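Putative glycoside hydrolase (Parabacteroides distasonis ATCC 8503, PDB 3GYC) probably hydrolyses glycosidic bonds, as expected of a cellulase-like enzyme built on a TIM barrel. Local coordinates at residues A[17-22]-A[51-56]; A[42-47]-A[104-109]; A[111-116]-A[155-160]. All blocks are in the same frame, centred on the assembly; numbering follows the deposited sequence.

Interaction 1 of 3, residues A[17-22]-A[51-56]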
ATOM      1  N   ARG A  17      12.714   3.680  -5.998  1.00 12.19           N
ATOM      2  CA  ARG A  17      12.368   4.494  -4.856  1.00 13.17           C
ATOM      3  C   ARG A  17      12.070   3.652  -3.610  1.00 12.57           C
ATOM      4  O   ARG A  17      11.505   2.553  -3.686  1.00 12.32           O
ATOM      5  CB  ARG A  17      11.199   5.435  -5.170  1.00 14.21           C
ATOM      6  CG  ARG A  17      11.585   6.442  -6.155  1.00 16.64           C
ATOM      7  CD  ARG A  17      11.175   7.811  -5.754  1.00 17.41           C
ATOM      8  NE  ARG A  17      11.659   8.812  -6.678  1.00 17.96           N
ATOM      9  CZ  ARG A  17      11.768  10.108  -6.380  1.00 19.30           C
ATOM     10  NH1 ARG A  17      11.461  10.565  -5.161  1.00 17.99           N
ATOM     11  NH2 ARG A  17      12.191  10.948  -7.301  1.00 19.02           N
ATOM     12  N   ALA A  18      12.510   4.158  -2.461  1.00 11.99           N
ATOM     13  CA  ALA A  18      12.238   3.528  -1.174  1.00 11.01           C
ATOM     14  C   ALA A  18      10.952   4.197  -0.682  1.00 11.62           C
ATOM     15  O   ALA A  18      10.898   5.411  -0.393  1.00 10.43           O
ATOM     16  CB  ALA A  18      13.390   3.705  -0.177  1.00 10.10           C
ATOM     17  N   ILE A  19       9.920   3.381  -0.609  1.00 11.64           N
ATOM     18  CA  ILE A  19       8.534   3.826  -0.332  1.00 10.95           C
ATOM     19  C   ILE A  19       8.011   3.371   1.022  1.00 12.48           C
ATOM     20  O   ILE A  19       8.461   2.373   1.569  1.00  9.76           O
ATOM     21  CB  ILE A  19       7.581   3.378  -1.528  1.00 11.93           C
ATOM     22  CG1 ILE A  19       6.209   4.042  -1.478  1.00 11.69           C
ATOM     23  CG2 ILE A  19       7.394   1.834  -1.618  1.00 10.43           C
ATOM     24  CD1 ILE A  19       5.406   3.892  -2.847  1.00 12.20           C
ATOM     25  N   THR A  20       7.106   4.160   1.597  1.00 12.26           N
ATOM     26  CA  THR A  20       6.396   3.774   2.783  1.00 12.68           C
ATOM     27  C   THR A  20       4.867   4.080   2.634  1.00 13.51           C
ATOM     28  O   THR A  20       4.511   5.065   2.037  1.00 13.48           O
ATOM     29  CB  THR A  20       6.906   4.481   4.029  1.00 13.05           C
ATOM     30  OG1 THR A  20       6.162   3.981   5.118  1.00 16.81           O
ATOM     31  CG2 THR A  20       6.668   6.012   3.998  1.00  9.83           C
HETATM   32  N   MSE A  21       4.038   3.178   3.144  1.00 13.35           N
HETATM   33  CA  MSE A  21       2.591   3.359   3.216  1.00 13.28           C
HETATM   34  C   MSE A  21       2.223   4.208   4.439  1.00 12.34           C
HETATM   35  O   MSE A  21       2.486   3.789   5.591  1.00 12.82           O
HETATM   36  CB  MSE A  21       1.897   2.018   3.367  1.00 12.69           C
HETATM   37  CG  MSE A  21       0.400   2.169   3.522  1.00 12.80           C
HETATM   38 SE   MSE A  21      -0.362   0.570   4.195  0.75  9.28          SE
HETATM   39  CE  MSE A  21       0.236   0.727   6.053  1.00 12.08           C
ATOM     40  N   TRP A  22       1.735   5.428   4.187  1.00 12.36           N
ATOM     41  CA  TRP A  22       1.148   6.277   5.232  1.00 12.14           C
ATOM     42  C   TRP A  22      -0.387   6.285   5.166  1.00 12.83           C
ATOM     43  O   TRP A  22      -1.052   7.007   5.937  1.00 12.96           O
ATOM     44  CB  TRP A  22       1.762   7.665   5.220  1.00 11.89           C
ATOM     45  CG  TRP A  22       3.119   7.741   5.921  1.00 11.80           C
ATOM     46  CD1 TRP A  22       3.865   6.702   6.370  1.00 12.27           C
ATOM     47  CD2 TRP A  22       3.939   8.926   6.132  1.00 11.48           C
ATOM     48  NE1 TRP A  22       5.055   7.156   6.941  1.00 11.03           N
ATOM     49  CE2 TRP A  22       5.104   8.515   6.822  1.00 11.35           C
ATOM     50  CE3 TRP A  22       3.736  10.283   5.933  1.00 12.29           C
ATOM     51  CZ2 TRP A  22       6.089   9.399   7.207  1.00 11.48           C
ATOM     52  CZ3 TRP A  22       4.700  11.145   6.319  1.00 13.29           C
ATOM     53  CH2 TRP A  22       5.871  10.706   6.944  1.00 11.36           C
ATOM     54  N   TYR A  51      13.869   7.331   2.876  1.00  9.35           N
ATOM     55  CA  TYR A  51      12.700   7.045   2.052  1.00 11.15           C
ATOM     56  C   TYR A  51      12.456   8.267   1.159  1.00 12.18           C
ATOM     57  O   TYR A  51      12.668   9.400   1.581  1.00 14.43           O
ATOM     58  CB  TYR A  51      11.429   6.736   2.908  1.00 11.14           C
ATOM     59  CG  TYR A  51      11.632   5.495   3.713  1.00 10.51           C
ATOM     60  CD1 TYR A  51      11.421   4.252   3.160  1.00 10.68           C
ATOM     61  CD2 TYR A  51      12.141   5.566   5.018  1.00 11.48           C
ATOM     62  CE1 TYR A  51      11.714   3.079   3.887  1.00  9.94           C
ATOM     63  CE2 TYR A  51      12.428   4.387   5.765  1.00 10.35           C
ATOM     64  CZ  TYR A  51      12.202   3.166   5.189  1.00 10.96           C
ATOM     65  OH  TYR A  51      12.526   2.003   5.876  1.00 10.87           O
ATOM     66  N   ASN A  52      12.058   8.029  -0.087  1.00 11.43           N
ATOM     67  CA  ASN A  52      11.754   9.108  -1.025  1.00 10.65           C
ATOM     68  C   ASN A  52      10.432   8.926  -1.781  1.00 10.09           C
ATOM     69  O   ASN A  52      10.199   9.546  -2.798  1.00  9.99           O
ATOM     70  CB  ASN A  52      12.933   9.422  -1.952  1.00 10.58           C
ATOM     71  CG  ASN A  52      13.377   8.255  -2.803  1.00  9.78           C
ATOM     72  OD1 ASN A  52      12.913   7.111  -2.625  1.00  9.62           O
ATOM     73  ND2 ASN A  52      14.251   8.548  -3.772  1.00  8.12           N
ATOM     74  N   ALA A  53       9.545   8.083  -1.245  1.00  9.75           N
ATOM     75  CA  ALA A  53       8.201   7.911  -1.798  1.00 10.99           C
ATOM     76  C   ALA A  53       7.245   7.515  -0.646  1.00 11.74           C
ATOM     77  O   ALA A  53       7.669   6.927   0.351  1.00 13.51           O
ATOM     78  CB  ALA A  53       8.189   6.836  -2.937  1.00 10.45           C
ATOM     79  N   ILE A  54       5.972   7.866  -0.785  1.00 12.18           N
ATOM     80  CA  ILE A  54       4.927   7.545   0.178  1.00 11.52           C
ATOM     81  C   ILE A  54       3.683   7.132  -0.601  1.00 12.20           C
ATOM     82  O   ILE A  54       3.396   7.690  -1.645  1.00 12.79           O
ATOM     83  CB  ILE A  54       4.571   8.784   1.040  1.00 11.14           C
ATOM     84  CG1 ILE A  54       5.831   9.407   1.660  1.00 11.82           C
ATOM     85  CG2 ILE A  54       3.597   8.446   2.111  1.00  9.95           C
ATOM     86  CD1 ILE A  54       5.599  10.825   2.352  1.00 11.60           C
ATOM     87  N   ARG A  55       2.987   6.127  -0.109  1.00 11.47           N
ATOM     88  CA  ARG A  55       1.704   5.700  -0.655  1.00 12.14           C
ATOM     89  C   ARG A  55       0.617   6.204   0.310  1.00 10.48           C
ATOM     90  O   ARG A  55       0.656   5.908   1.501  1.00 10.50           O
ATOM     91  CB  ARG A  55       1.677   4.184  -0.760  1.00 10.94           C
ATOM     92  CG  ARG A  55       0.346   3.626  -1.126  1.00 11.87           C
ATOM     93  CD  ARG A  55       0.315   2.196  -0.984  1.00 14.28           C
ATOM     94  NE  ARG A  55      -0.994   1.653  -1.266  1.00 16.88           N
ATOM     95  CZ  ARG A  55      -1.545   0.636  -0.612  1.00 18.52           C
ATOM     96  NH1 ARG A  55      -0.921   0.074   0.434  1.00 19.17           N
ATOM     97  NH2 ARG A  55      -2.761   0.230  -0.941  1.00 19.69           N
ATOM     98  N   ILE A  56      -0.332   7.018  -0.168  1.00 11.69           N
ATOM     99  CA  ILE A  56      -1.324   7.532   0.725  1.00 10.34           C
ATOM    100  C   ILE A  56      -2.727   7.327   0.164  1.00 10.53           C
ATOM    101  O   ILE A  56      -2.938   7.124  -1.036  1.00  9.45           O
ATOM    102  CB  ILE A  56      -1.158   9.032   1.035  1.00 10.32           C
ATOM    103  CG1 ILE A  56      -1.285   9.915  -0.230  1.00 11.19           C
ATOM    104  CG2 ILE A  56       0.117   9.339   1.735  1.00 12.47           C
ATOM    105  CD1 ILE A  56      -1.292  11.408   0.058  1.00 11.34           C
TER
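A18 O accepts from N52 N at 2.9 Å and takes a weak, bent bond from A53 N. In return the N52 amide folds back, its CG held between the backbone N and carbonyl carbon (chi1 60°), so that OD1 takes A18 N at 3.0 Å, nearly along its own C=O axis. R17 crosses this amide at about a right angle: NH1 lies 2.9 Å from N52 O, on a lone pair in the carbonyl plane, while ND2 of N52 sits over one guanidinium face with the two planes 23° apart. Further along, the parallel pairing runs from T20 N to A53 O, from R55 N to T20 O at 2.8 Å, and from W22 N to R55 O. On one face of the sheet I19 CG1 presses on A53 CB (3.7 Å), and M21 and R55 run side by side, SE of the selenomethionine M21 lying 3.8 Å from R55 NH1. On the other, I54 CG2 meets W22 CB at 3.7 Å and its CD1 lies over one indole face, offset toward the rim.

A second shell fixes the polar ends. C349 O accepts from both T20 OG1 and W22 NE1, D107 and L393 hold the R17 guanidinium, and R55 makes a salt bridge to E305 through NH1 and a hydrogen bond to N160 OD1 through NH2. The T20 and I54 face packs on L46 of helix 39-48. Neighbouring parallel strands with a helix-covered outside and an inside bearing R55 among apolar residues form the first two strands of a TIM barrel.

Interaction 2 of 3, residues A[42-47]-A[104-109]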
ATOM      1  N   VAL A  42       7.703  15.033  10.411  1.00 11.97           N
ATOM      2  CA  VAL A  42       7.707  13.599  10.056  1.00 12.25           C
ATOM      3  C   VAL A  42       8.249  13.352   8.637  1.00 12.88           C
ATOM      4  O   VAL A  42       8.879  12.317   8.387  1.00 10.31           O
ATOM      5  CB  VAL A  42       6.397  12.866  10.389  1.00 14.56           C
ATOM      6  CG1 VAL A  42       6.121  13.027  11.887  1.00 14.73           C
ATOM      7  CG2 VAL A  42       5.201  13.393   9.565  1.00 12.41           C
ATOM      8  N   LEU A  43       8.044  14.301   7.723  1.00 11.48           N
ATOM      9  CA  LEU A  43       8.629  14.179   6.394  1.00 10.86           C
ATOM     10  C   LEU A  43      10.191  14.388   6.474  1.00 10.81           C
ATOM     11  O   LEU A  43      10.900  13.787   5.716  1.00 11.06           O
ATOM     12  CB  LEU A  43       7.997  15.135   5.415  1.00 12.98           C
ATOM     13  CG  LEU A  43       6.558  14.833   4.990  1.00 11.18           C
ATOM     14  CD1 LEU A  43       6.083  16.099   4.206  1.00 11.01           C
ATOM     15  CD2 LEU A  43       6.459  13.549   4.180  1.00 11.31           C
ATOM     16  N   ASP A  44      10.692  15.206   7.381  1.00 11.76           N
ATOM     17  CA  ASP A  44      12.146  15.365   7.569  1.00 12.86           C
ATOM     18  C   ASP A  44      12.705  14.043   8.113  1.00 12.82           C
ATOM     19  O   ASP A  44      13.736  13.606   7.665  1.00 13.41           O
ATOM     20  CB  ASP A  44      12.481  16.529   8.506  1.00 14.30           C
ATOM     21  CG  ASP A  44      12.147  17.903   7.911  1.00 16.81           C
ATOM     22  OD1 ASP A  44      11.933  18.008   6.688  1.00 17.28           O
ATOM     23  OD2 ASP A  44      12.174  18.908   8.673  1.00 20.90           O
ATOM     24  N   GLU A  45      11.997  13.422   9.054  1.00 12.28           N
ATOM     25  CA  GLU A  45      12.375  12.129   9.658  1.00 12.72           C
ATOM     26  C   GLU A  45      12.381  11.000   8.624  1.00 12.06           C
ATOM     27  O   GLU A  45      13.245  10.116   8.607  1.00 11.59           O
ATOM     28  CB  GLU A  45      11.446  11.798  10.822  1.00 13.70           C
ATOM     29  CG  GLU A  45      11.636  12.670  12.048  1.00 14.88           C
ATOM     30  CD  GLU A  45      10.612  12.414  13.189  1.00 16.24           C
ATOM     31  OE1 GLU A  45       9.811  11.447  13.166  1.00 16.08           O
ATOM     32  OE2 GLU A  45      10.578  13.237  14.130  1.00 18.01           O
ATOM     33  N   LEU A  46      11.370  11.006   7.783  1.00 10.05           N
ATOM     34  CA  LEU A  46      11.245  10.085   6.680  1.00 10.93           C
ATOM     35  C   LEU A  46      12.468  10.221   5.737  1.00 12.03           C
ATOM     36  O   LEU A  46      13.061   9.233   5.369  1.00 12.62           O
ATOM     37  CB  LEU A  46       9.960  10.408   5.871  1.00 11.49           C
ATOM     38  CG  LEU A  46       9.643   9.427   4.748  1.00 12.16           C
ATOM     39  CD1 LEU A  46       9.409   8.050   5.371  1.00 12.28           C
ATOM     40  CD2 LEU A  46       8.499   9.862   3.846  1.00 12.34           C
ATOM     41  N   SER A  47      12.808  11.438   5.344  1.00 11.60           N
ATOM     42  CA  SER A  47      13.981  11.660   4.449  1.00 15.67           C
ATOM     43  C   SER A  47      15.289  11.279   5.102  1.00 14.84           C
ATOM     44  O   SER A  47      16.171  10.749   4.440  1.00 14.89           O
ATOM     45  CB  SER A  47      14.074  13.112   4.030  1.00 16.79           C
ATOM     46  OG  SER A  47      12.953  13.450   3.254  1.00 22.55           O
ATOM     47  N   LYS A 104       6.747  17.489  -2.488  1.00 15.15           N
ATOM     48  CA  LYS A 104       7.446  18.046  -3.650  1.00 14.59           C
ATOM     49  C   LYS A 104       8.695  18.793  -3.256  1.00 15.43           C
ATOM     50  O   LYS A 104       9.718  18.693  -3.919  1.00 14.35           O
ATOM     51  CB  LYS A 104       6.525  18.977  -4.424  1.00 16.12           C
ATOM     52  CG  LYS A 104       7.126  19.597  -5.651  1.00 18.71           C
ATOM     53  CD  LYS A 104       6.048  20.373  -6.389  1.00 20.67           C
ATOM     54  CE  LYS A 104       6.556  20.979  -7.682  1.00 23.51           C
ATOM     55  NZ  LYS A 104       7.612  21.997  -7.396  1.00 25.98           N
ATOM     56  N   GLU A 105       8.588  19.574  -2.200  1.00 15.42           N
ATOM     57  CA  GLU A 105       9.680  20.372  -1.688  1.00 16.58           C
ATOM     58  C   GLU A 105      10.886  19.511  -1.346  1.00 16.25           C
ATOM     59  O   GLU A 105      11.982  19.975  -1.454  1.00 17.05           O
ATOM     60  CB  GLU A 105       9.222  21.112  -0.414  1.00 17.06           C
ATOM     61  CG  GLU A 105      10.304  21.837   0.334  1.00 19.48           C
ATOM     62  N   ARG A 106      10.642  18.264  -0.964  1.00 16.01           N
ATOM     63  CA  ARG A 106      11.666  17.328  -0.526  1.00 16.42           C
ATOM     64  C   ARG A 106      11.936  16.220  -1.550  1.00 16.96           C
ATOM     65  O   ARG A 106      12.572  15.234  -1.223  1.00 17.13           O
ATOM     66  CB  ARG A 106      11.218  16.701   0.797  1.00 16.31           C
ATOM     67  CG  ARG A 106      11.030  17.664   1.975  1.00 15.75           C
ATOM     68  CD  ARG A 106      10.344  16.981   3.199  1.00 16.02           C
ATOM     69  NE  ARG A 106      10.344  17.860   4.365  1.00 15.08           N
ATOM     70  CZ  ARG A 106       9.569  18.932   4.486  1.00 16.52           C
ATOM     71  NH1 ARG A 106       8.702  19.271   3.530  1.00 16.28           N
ATOM     72  NH2 ARG A 106       9.647  19.680   5.562  1.00 14.89           N
ATOM     73  N   ASP A 107      11.477  16.393  -2.787  1.00 17.82           N
ATOM     74  CA  ASP A 107      11.593  15.358  -3.846  1.00 18.54           C
ATOM     75  C   ASP A 107      11.090  13.987  -3.405  1.00 16.62           C
ATOM     76  O   ASP A 107      11.737  12.982  -3.654  1.00 17.25           O
ATOM     77  CB  ASP A 107      13.028  15.215  -4.414  1.00 21.18           C
ATOM     78  CG  ASP A 107      13.118  14.140  -5.558  1.00 24.44           C
ATOM     79  OD1 ASP A 107      12.091  13.893  -6.289  1.00 27.41           O
ATOM     80  OD2 ASP A 107      14.205  13.514  -5.726  1.00 24.54           O
ATOM     81  N   ILE A 108       9.970  13.948  -2.709  1.00 14.20           N
ATOM     82  CA  ILE A 108       9.332  12.703  -2.305  1.00 12.24           C
ATOM     83  C   ILE A 108       8.177  12.575  -3.311  1.00 14.59           C
ATOM     84  O   ILE A 108       7.420  13.546  -3.535  1.00 15.30           O
ATOM     85  CB  ILE A 108       8.784  12.774  -0.870  1.00 11.74           C
ATOM     86  CG1 ILE A 108       9.942  12.780   0.147  1.00 11.35           C
ATOM     87  CG2 ILE A 108       7.944  11.592  -0.556  1.00 13.53           C
ATOM     88  CD1 ILE A 108       9.559  13.253   1.520  1.00 10.37           C
ATOM     89  N   LYS A 109       8.085  11.423  -3.956  1.00 12.75           N
ATOM     90  CA  LYS A 109       7.027  11.131  -4.913  1.00 15.27           C
ATOM     91  C   LYS A 109       5.914  10.370  -4.173  1.00 12.96           C
ATOM     92  O   LYS A 109       6.156   9.704  -3.174  1.00 12.05           O
ATOM     93  CB  LYS A 109       7.544  10.338  -6.132  1.00 17.68           C
ATOM     94  CG  LYS A 109       7.700  11.145  -7.442  1.00 22.67           C
ATOM     95  CD  LYS A 109       8.808  12.047  -7.539  1.00 23.40           C
ATOM     96  CE  LYS A 109       8.735  12.926  -8.833  1.00 24.07           C
ATOM     97  NZ  LYS A 109       8.934  12.329 -10.209  1.00 25.62           N
TER
HETATM   98  O   HOH W   1      10.943  21.152   8.060  1.00 32.24           O
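A salt bridge at the surface, backed by a small apolar cluster, ties helix 39-48 to the turn that ends helix 95-105, on the outside of the barrel. R106 contributes more of the buried surface than any other residue. Its chain is extended from CG to NE and then turns at the end (chi4 73°), presenting the guanidinium side-on to D44. Both nitrogens grip the same carboxylate oxygen: R106 NE lies 2.8 Å from D44 OD1 and R106 NH2 lies 3.0 Å from it. OD1 sits in the guanidinium plane, yet the donors reach it from above the carboxylate plane, the two flat groups being 33° apart. A water donates to D44 OD2 at 2.6 Å and accepts a weak bond from R106 NH2, closing a ring at the outer rim. The group is fixed further by D40, which forms a second salt bridge with NH2, and by K102 O, which accepts from NH1; two carboxylates so near would be expected to favour the charged guanidinium. L43 crosses the arginine at about a right angle, its CB over one guanidinium face and 3.7 Å from R106 CD.

The turn itself is a Schellman motif. D107, with positive phi (51°), is its C-prime residue, D107 N bonding to K104 O and I108 N to C103 O. This reversal sends the chain from the helix into strand 109-113, the alpha-to-beta step of the barrel, and turns I108 toward helix 39-48. I108 CD1 enters between the helix residues, 4.1 Å from L43 CD2, 4.2 Å from L46 CD2 and 3.8 Å from S47 OG. Deeper still, L43, L46 and I108 all pack on I54 of strand 53-57.

Interaction 3 of 3, residues A[111-116]-A[155-160]. With EDO (1,2-ethanediol), chain F.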
ATOM      1  N   GLY A 111       2.438   7.852  -4.338  1.00  9.54           N
ATOM      2  CA  GLY A 111       1.502   6.954  -4.952  1.00 10.53           C
ATOM      3  C   GLY A 111       0.149   7.144  -4.276  1.00 11.01           C
ATOM      4  O   GLY A 111       0.060   7.153  -3.040  1.00  9.18           O
ATOM      5  N   LEU A 112      -0.906   7.274  -5.086  1.00 11.58           N
ATOM      6  CA  LEU A 112      -2.240   7.419  -4.531  1.00 10.68           C
ATOM      7  C   LEU A 112      -2.974   6.093  -4.577  1.00 12.94           C
ATOM      8  O   LEU A 112      -2.861   5.320  -5.547  1.00 14.64           O
ATOM      9  CB  LEU A 112      -3.034   8.447  -5.325  1.00 11.61           C
ATOM     10  CG  LEU A 112      -2.444   9.842  -5.396  1.00  7.83           C
ATOM     11  CD1 LEU A 112      -3.401  10.707  -6.281  1.00 10.52           C
ATOM     12  CD2 LEU A 112      -2.164  10.477  -4.002  1.00  7.29           C
ATOM     13  N   SER A 113      -3.732   5.846  -3.533  1.00 11.49           N
ATOM     14  CA  SER A 113      -4.597   4.692  -3.441  1.00 11.18           C
ATOM     15  C   SER A 113      -5.820   5.136  -2.644  1.00 11.07           C
ATOM     16  O   SER A 113      -5.951   6.318  -2.297  1.00  9.57           O
ATOM     17  CB  SER A 113      -3.847   3.555  -2.701  1.00 12.12           C
ATOM     18  OG  SER A 113      -4.566   2.339  -2.764  1.00 15.90           O
ATOM     19  N   SER A 114      -6.685   4.185  -2.303  1.00  9.75           N
ATOM     20  CA  SER A 114      -7.773   4.455  -1.343  1.00  9.75           C
ATOM     21  C   SER A 114      -8.265   3.189  -0.687  1.00  8.51           C
ATOM     22  O   SER A 114      -8.277   2.115  -1.305  1.00 10.83           O
ATOM     23  CB  SER A 114      -8.973   5.171  -1.974  1.00 11.84           C
ATOM     24  OG  SER A 114      -9.781   5.713  -0.921  1.00 12.52           O
ATOM     25  N   TRP A 115      -8.627   3.342   0.576  1.00  8.78           N
ATOM     26  CA  TRP A 115      -9.291   2.339   1.391  1.00 11.23           C
ATOM     27  C   TRP A 115     -10.795   2.692   1.506  1.00 12.12           C
ATOM     28  O   TRP A 115     -11.536   2.024   2.219  1.00 14.34           O
ATOM     29  CB  TRP A 115      -8.645   2.259   2.774  1.00 12.87           C
ATOM     30  CG  TRP A 115      -7.304   1.638   2.799  1.00 13.36           C
ATOM     31  CD1 TRP A 115      -6.975   0.413   3.311  1.00 13.41           C
ATOM     32  CD2 TRP A 115      -6.053   2.230   2.334  1.00 12.66           C
ATOM     33  NE1 TRP A 115      -5.590   0.233   3.209  1.00 14.28           N
ATOM     34  CE2 TRP A 115      -5.026   1.305   2.593  1.00 11.98           C
ATOM     35  CE3 TRP A 115      -5.721   3.446   1.719  1.00 13.26           C
ATOM     36  CZ2 TRP A 115      -3.679   1.545   2.244  1.00 12.81           C
ATOM     37  CZ3 TRP A 115      -4.413   3.688   1.392  1.00 14.05           C
ATOM     38  CH2 TRP A 115      -3.402   2.725   1.635  1.00 12.81           C
ATOM     39  N   TYR A 116     -11.228   3.751   0.805  1.00 12.43           N
ATOM     40  CA  TYR A 116     -12.627   4.191   0.777  1.00 11.76           C
ATOM     41  C   TYR A 116     -13.252   4.232   2.190  1.00 12.07           C
ATOM     42  O   TYR A 116     -14.228   3.518   2.496  1.00 11.01           O
ATOM     43  CB  TYR A 116     -13.393   3.292  -0.195  1.00 12.56           C
ATOM     44  CG  TYR A 116     -12.858   3.459  -1.579  1.00 13.00           C
ATOM     45  CD1 TYR A 116     -13.302   4.521  -2.382  1.00 13.24           C
ATOM     46  CD2 TYR A 116     -11.911   2.586  -2.102  1.00 13.17           C
ATOM     47  CE1 TYR A 116     -12.797   4.718  -3.657  1.00 14.23           C
ATOM     48  CE2 TYR A 116     -11.385   2.780  -3.376  1.00 11.72           C
ATOM     49  CZ  TYR A 116     -11.832   3.850  -4.149  1.00 13.13           C
ATOM     50  OH  TYR A 116     -11.343   4.076  -5.418  1.00 14.22           O
ATOM     51  N   TYR A 155       2.022   7.086  -9.142  1.00 12.71           N
ATOM     52  CA  TYR A 155       1.075   6.160  -9.722  1.00 11.58           C
ATOM     53  C   TYR A 155      -0.265   6.351  -9.059  1.00 10.93           C
ATOM     54  O   TYR A 155      -0.358   6.966  -8.006  1.00 10.53           O
ATOM     55  CB  TYR A 155       1.533   4.694  -9.566  1.00 12.75           C
ATOM     56  CG  TYR A 155       1.584   4.132  -8.154  1.00 14.35           C
ATOM     57  CD1 TYR A 155       0.437   3.660  -7.551  1.00 15.95           C
ATOM     58  CD2 TYR A 155       2.775   4.050  -7.432  1.00 15.21           C
ATOM     59  CE1 TYR A 155       0.456   3.118  -6.259  1.00 17.62           C
ATOM     60  CE2 TYR A 155       2.794   3.539  -6.115  1.00 16.86           C
ATOM     61  CZ  TYR A 155       1.638   3.055  -5.559  1.00 16.93           C
ATOM     62  OH  TYR A 155       1.583   2.504  -4.316  1.00 20.21           O
ATOM     63  N   VAL A 156      -1.310   5.791  -9.680  1.00 11.22           N
ATOM     64  CA  VAL A 156      -2.645   5.861  -9.129  1.00 11.29           C
ATOM     65  C   VAL A 156      -3.193   4.467  -9.097  1.00 10.97           C
ATOM     66  O   VAL A 156      -3.342   3.826 -10.148  1.00 11.64           O
ATOM     67  CB  VAL A 156      -3.588   6.781  -9.958  1.00 11.58           C
ATOM     68  CG1 VAL A 156      -5.055   6.735  -9.406  1.00 10.85           C
ATOM     69  CG2 VAL A 156      -3.017   8.188  -9.999  1.00 11.41           C
ATOM     70  N   ASP A 157      -3.558   4.044  -7.897  1.00 11.99           N
ATOM     71  CA  ASP A 157      -4.156   2.727  -7.604  1.00 12.45           C
ATOM     72  C   ASP A 157      -5.614   2.969  -7.251  1.00 13.10           C
ATOM     73  O   ASP A 157      -5.908   3.661  -6.271  1.00 13.26           O
ATOM     74  CB  ASP A 157      -3.376   2.075  -6.448  1.00 13.83           C
ATOM     75  CG  ASP A 157      -4.110   0.897  -5.786  1.00 15.32           C
ATOM     76  OD1 ASP A 157      -5.064   0.305  -6.376  1.00 14.36           O
ATOM     77  OD2 ASP A 157      -3.713   0.581  -4.631  1.00 15.06           O
ATOM     78  N   LEU A 158      -6.525   2.365  -7.997  1.00 12.11           N
ATOM     79  CA  LEU A 158      -7.955   2.630  -7.786  1.00 13.82           C
ATOM     80  C   LEU A 158      -8.558   1.992  -6.573  1.00 13.85           C
ATOM     81  O   LEU A 158      -9.664   2.364  -6.193  1.00 15.13           O
ATOM     82  CB  LEU A 158      -8.801   2.318  -9.047  1.00 13.20           C
ATOM     83  CG  LEU A 158      -8.797   3.447 -10.088  1.00 15.11           C
ATOM     84  CD1 LEU A 158      -7.422   3.682 -10.633  1.00 15.38           C
ATOM     85  CD2 LEU A 158      -9.771   3.154 -11.251  1.00 14.03           C
ATOM     86  N   CYS A 159      -7.879   1.017  -5.972  1.00 15.04           N
ATOM     87  CA  CYS A 159      -8.380   0.427  -4.744  1.00 14.97           C
ATOM     88  C   CYS A 159      -7.406  -0.508  -4.054  1.00 15.70           C
ATOM     89  O   CYS A 159      -6.964  -1.492  -4.659  1.00 15.73           O
ATOM     90  CB  CYS A 159      -9.647  -0.390  -5.045  1.00 16.90           C
ATOM     91  SG  CYS A 159     -10.465  -0.845  -3.521  1.00 17.62           S
ATOM     92  N   ASN A 160      -7.078  -0.199  -2.790  1.00 15.45           N
ATOM     93  CA  ASN A 160      -6.287  -1.084  -1.955  1.00 15.08           C
ATOM     94  C   ASN A 160      -6.869  -2.482  -1.900  1.00 16.27           C
ATOM     95  O   ASN A 160      -8.046  -2.644  -1.584  1.00 15.57           O
ATOM     96  CB  ASN A 160      -6.249  -0.563  -0.528  1.00 16.09           C
ATOM     97  CG  ASN A 160      -5.553  -1.521   0.425  1.00 17.58           C
ATOM     98  OD1 ASN A 160      -4.312  -1.645   0.411  1.00 16.68           O
ATOM     99  ND2 ASN A 160      -6.344  -2.195   1.278  1.00 16.12           N
TER
HETATM  100  C1  EDO F   5     -13.077   1.273   4.853  1.00 34.13           C
HETATM  101  O1  EDO F   5     -11.804   1.955   4.921  1.00 34.53           O
HETATM  102  C2  EDO F   5     -13.920   1.450   6.141  1.00 33.91           C
HETATM  103  O2  EDO F   5     -13.950   2.812   6.635  1.00 31.36           O
HETATM  104  O   HOH W   2      -4.377  -2.131   3.390  1.00 29.78           O
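Y155 opens the second segment with its ring swung into the crowded position between backbone N and carbonyl carbon (chi1 67°), which lays one face over G111, whose CA is 3.9 Å from the Y155 ring centroid. Y155 O takes L112 N in a nearly straight bond (170°). V156 turns to the opposite face, against W137 of helix 130-146, the helix of this beta-alpha-beta crossover within the TIM barrel. D157 N then returns to L112 O at 2.8 Å. Its carboxylate is divided: D157 OD2 receives S113 OG at 2.7 Å from above the carboxylate plane and is also hydrogen-bonded to S211 OG, while OD1 accepts C159 N in an Asx turn. L158 O, in the plane of the Y116 ring at its edge, accepts Y116 OH at 2.5 Å; W137 NE1 bonds to that hydroxyl as well. C159 SG rests 3.7 Å from Y116 CE2. Last, N160 N bonds to S114 O at 3.0 Å, and the N160 amide, held at OD1 by R55, stacks on the W115 indole, planes 23° apart. Water joins W115 NE1 to N160 ND2, the latter weakly, and 1,2-ethanediol, probably from the crystallisation liquor, donates through O1 to W115 O.

Interactions 1 and 3 lie in the one parallel barrel sheet, where strands 17-23, 53-57, 109-113 and 153-157 follow in order; their centres are about 13 Å apart. Strands 53-57 and 109-113 are neighbours and so join the two. Interaction 2 sits on the outer side, its centre about 9 Å from that of interaction 1 and about 20 Å from that of interaction 3; its helix 39-48 leads into strand 53-57. Along the chain interactions 1 and 2 alternate, and both precede interaction 3. By analogy with clan GH-A glycosidases, where an asparagine ending strand four precedes the acid/base glutamate, N160 and R55 probably lie at the active-site end of the barrel.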